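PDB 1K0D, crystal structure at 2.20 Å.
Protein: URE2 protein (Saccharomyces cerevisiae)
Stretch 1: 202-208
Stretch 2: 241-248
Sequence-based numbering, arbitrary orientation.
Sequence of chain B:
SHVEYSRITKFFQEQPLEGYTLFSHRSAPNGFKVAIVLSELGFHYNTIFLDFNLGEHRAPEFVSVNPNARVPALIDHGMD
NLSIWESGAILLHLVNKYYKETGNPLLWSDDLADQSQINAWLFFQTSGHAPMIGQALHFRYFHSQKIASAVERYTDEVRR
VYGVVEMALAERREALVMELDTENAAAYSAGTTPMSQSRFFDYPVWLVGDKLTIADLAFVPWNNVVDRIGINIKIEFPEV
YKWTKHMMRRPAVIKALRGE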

# COMPACT_ATOMS: atom_id res chain seq x y z
N ASP B 202 25.02 0.64 -19.93
CA ASP B 202 25.17 0.29 -18.52
C ASP B 202 24.88 1.48 -17.61
O ASP B 202 24.98 1.37 -16.38
CB ASP B 202 26.59 -0.22 -18.24
CG ASP B 202 26.79 -0.58 -16.78
OD1 ASP B 202 26.10 -1.50 -16.29
OD2 ASP B 202 27.64 0.06 -16.12
N TYR B 203 24.54 2.61 -18.20
CA TYR B 203 24.22 3.81 -17.43
C TYR B 203 23.03 3.47 -16.51
O TYR B 203 22.09 2.79 -16.93
CB TYR B 203 23.84 4.94 -18.38
CG TYR B 203 23.35 6.19 -17.69
CD1 TYR B 203 24.22 7.04 -17.00
CD2 TYR B 203 21.99 6.52 -17.71
CE1 TYR B 203 23.75 8.18 -16.35
CE2 TYR B 203 21.52 7.67 -17.08
CZ TYR B 203 22.40 8.49 -16.40
OH TYR B 203 21.92 9.62 -15.78
N PRO B 204 23.07 3.92 -15.25
CA PRO B 204 21.98 3.64 -14.31
C PRO B 204 20.64 4.23 -14.73
O PRO B 204 20.55 5.40 -15.09
CB PRO B 204 22.50 4.23 -13.00
CG PRO B 204 23.35 5.36 -13.46
CD PRO B 204 24.11 4.75 -14.61
N VAL B 205 19.60 3.40 -14.67
CA VAL B 205 18.26 3.82 -15.04
C VAL B 205 17.31 3.67 -13.85
O VAL B 205 17.37 2.68 -13.12
CB VAL B 205 17.77 2.99 -16.25
CG1 VAL B 205 16.29 3.12 -16.42
CG2 VAL B 205 18.47 3.47 -17.51
N TRP B 206 16.44 4.66 -13.66
CA TRP B 206 15.50 4.65 -12.54
C TRP B 206 14.05 4.77 -12.97
O TRP B 206 13.75 5.26 -14.06
CB TRP B 206 15.84 5.79 -11.57
CG TRP B 206 17.27 5.81 -11.18
CD1 TRP B 206 18.23 6.71 -11.58
CD2 TRP B 206 17.95 4.86 -10.34
NE1 TRP B 206 19.45 6.38 -11.05
CE2 TRP B 206 19.31 5.25 -10.29
CE3 TRP B 206 17.54 3.72 -9.64
CZ2 TRP B 206 20.26 4.53 -9.55
CZ3 TRP B 206 18.48 3.01 -8.91
CH2 TRP B 206 19.83 3.42 -8.87
N LEU B 207 13.14 4.33 -12.10
CA LEU B 207 11.71 4.35 -12.37
C LEU B 207 11.08 5.73 -12.52
O LEU B 207 10.22 5.92 -13.38
CB LEU B 207 10.96 3.58 -11.28
CG LEU B 207 11.21 2.07 -11.21
CD1 LEU B 207 10.57 1.50 -9.95
CD2 LEU B 207 10.64 1.41 -12.45
N VAL B 208 11.50 6.70 -11.71
CA VAL B 208 10.92 8.03 -11.80
C VAL B 208 11.94 9.17 -11.89
O VAL B 208 12.95 9.19 -11.18
CB VAL B 208 9.99 8.31 -10.58
CG1 VAL B 208 9.35 9.69 -10.71
CG2 VAL B 208 8.90 7.23 -10.50
N TYR B 241 18.05 -6.64 -12.92
CA TYR B 241 19.31 -7.07 -12.34
C TYR B 241 20.29 -5.91 -12.18
O TYR B 241 20.85 -5.74 -11.10
CB TYR B 241 19.95 -8.16 -13.20
CG TYR B 241 21.21 -8.71 -12.57
CD1 TYR B 241 21.16 -9.48 -11.42
CD2 TYR B 241 22.47 -8.40 -13.10
CE1 TYR B 241 22.32 -9.93 -10.80
CE2 TYR B 241 23.63 -8.84 -12.49
CZ TYR B 241 23.55 -9.60 -11.34
OH TYR B 241 24.69 -10.03 -10.71
N LYS B 242 20.51 -5.13 -13.24
CA LYS B 242 21.44 -4.00 -13.16
C LYS B 242 20.96 -3.00 -12.10
O LYS B 242 21.73 -2.55 -11.25
CB LYS B 242 21.52 -3.25 -14.50
CG LYS B 242 21.95 -4.07 -15.70
CD LYS B 242 22.13 -3.14 -16.89
CE LYS B 242 22.06 -3.87 -18.21
NZ LYS B 242 20.67 -4.33 -18.49
N TRP B 243 19.68 -2.67 -12.20
CA TRP B 243 18.98 -1.76 -11.31
C TRP B 243 19.20 -2.13 -9.84
O TRP B 243 19.62 -1.30 -9.03
CB TRP B 243 17.51 -1.82 -11.71
CG TRP B 243 16.53 -1.06 -10.91
CD1 TRP B 243 16.41 0.30 -10.83
CD2 TRP B 243 15.41 -1.61 -10.22
NE1 TRP B 243 15.26 0.63 -10.14
CE2 TRP B 243 14.63 -0.52 -9.75
CE3 TRP B 243 14.98 -2.91 -9.94
CZ2 TRP B 243 13.44 -0.70 -9.03
CZ3 TRP B 243 13.79 -3.09 -9.23
CH2 TRP B 243 13.04 -1.99 -8.79
N THR B 244 18.92 -3.38 -9.50
CA THR B 244 19.09 -3.84 -8.13
C THR B 244 20.56 -3.80 -7.71
O THR B 244 20.88 -3.44 -6.58
CB THR B 244 18.59 -5.29 -7.95
OG1 THR B 244 17.30 -5.43 -8.56
CG2 THR B 244 18.47 -5.64 -6.47
N LYS B 245 21.46 -4.17 -8.62
CA LYS B 245 22.89 -4.15 -8.29
C LYS B 245 23.42 -2.74 -8.05
O LYS B 245 24.28 -2.54 -7.20
CB LYS B 245 23.72 -4.85 -9.37
CG LYS B 245 23.76 -6.36 -9.20
CD LYS B 245 24.24 -6.73 -7.80
CE LYS B 245 24.38 -8.24 -7.61
NZ LYS B 245 25.50 -8.80 -8.40
N HIS B 246 22.91 -1.78 -8.80
CA HIS B 246 23.35 -0.40 -8.60
C HIS B 246 22.99 0.00 -7.18
O HIS B 246 23.80 0.61 -6.48
CB HIS B 246 22.65 0.54 -9.58
CG HIS B 246 23.36 0.70 -10.89
ND1 HIS B 246 24.63 1.22 -11.00
CD2 HIS B 246 22.95 0.45 -12.16
CE1 HIS B 246 24.97 1.29 -12.27
NE2 HIS B 246 23.97 0.83 -13.00
N MET B 247 21.79 -0.35 -6.74
CA MET B 247 21.34 0.00 -5.40
C MET B 247 22.08 -0.75 -4.30
O MET B 247 22.42 -0.17 -3.26
CB MET B 247 19.82 -0.22 -5.28
CG MET B 247 18.98 0.63 -6.25
SD MET B 247 17.21 0.66 -5.87
CE MET B 247 16.64 -0.78 -6.81
N MET B 248 22.34 -2.04 -4.52
CA MET B 248 23.06 -2.86 -3.55
C MET B 248 24.50 -2.39 -3.29
O MET B 248 25.10 -2.78 -2.31
CB MET B 248 23.08 -4.32 -4.01
CG MET B 248 21.73 -5.02 -4.01
SD MET B 248 21.22 -5.60 -2.37
CE MET B 248 20.70 -4.07 -1.64

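What forms the apolar centre? Two tryptophans meet here: W206 CE3 lies 3.8 Å from W243 CD1, and the rings touch rim to rim, neither over the face of the other, with their planes at 54°. M247 adds its chain at the edge of the W206 ring, with CG 3.6 Å from W206 CZ3 and its sulfur also edgewise. On the W243 side, L207 CD1 packs 3.7 Å from W243 CZ2. These contacts are dispersive, and they remove hydrocarbon surface from water.

How do the backbones run past each other? Residues 202-208 form a loop with no regular helix or strand, largely extended until L207 turns, while 241-248 is helical, held by bonds such as H246 N to K242 O at 2.8 Å. The closest CA atoms, those of V205 and W243, remain 6.8 Å apart, and the W243 ring bridges the space, its CD1 3.4 Å from V205 O.

What does H246 contribute? Its CA-to-CB bond points toward the loop, and P204 CB sits over one face of the imidazole, 3.8 Å from the ring centroid, a CH-pi contact.

Does the polar edge add bonds? No hydrogen bond crosses the contact. D202 O approaches H246 NE2 at 3.6 Å near the ring plane, and D202 OD1 reaches only the aliphatic part of K242, 4.3 Å from CD. Packing therefore dominates.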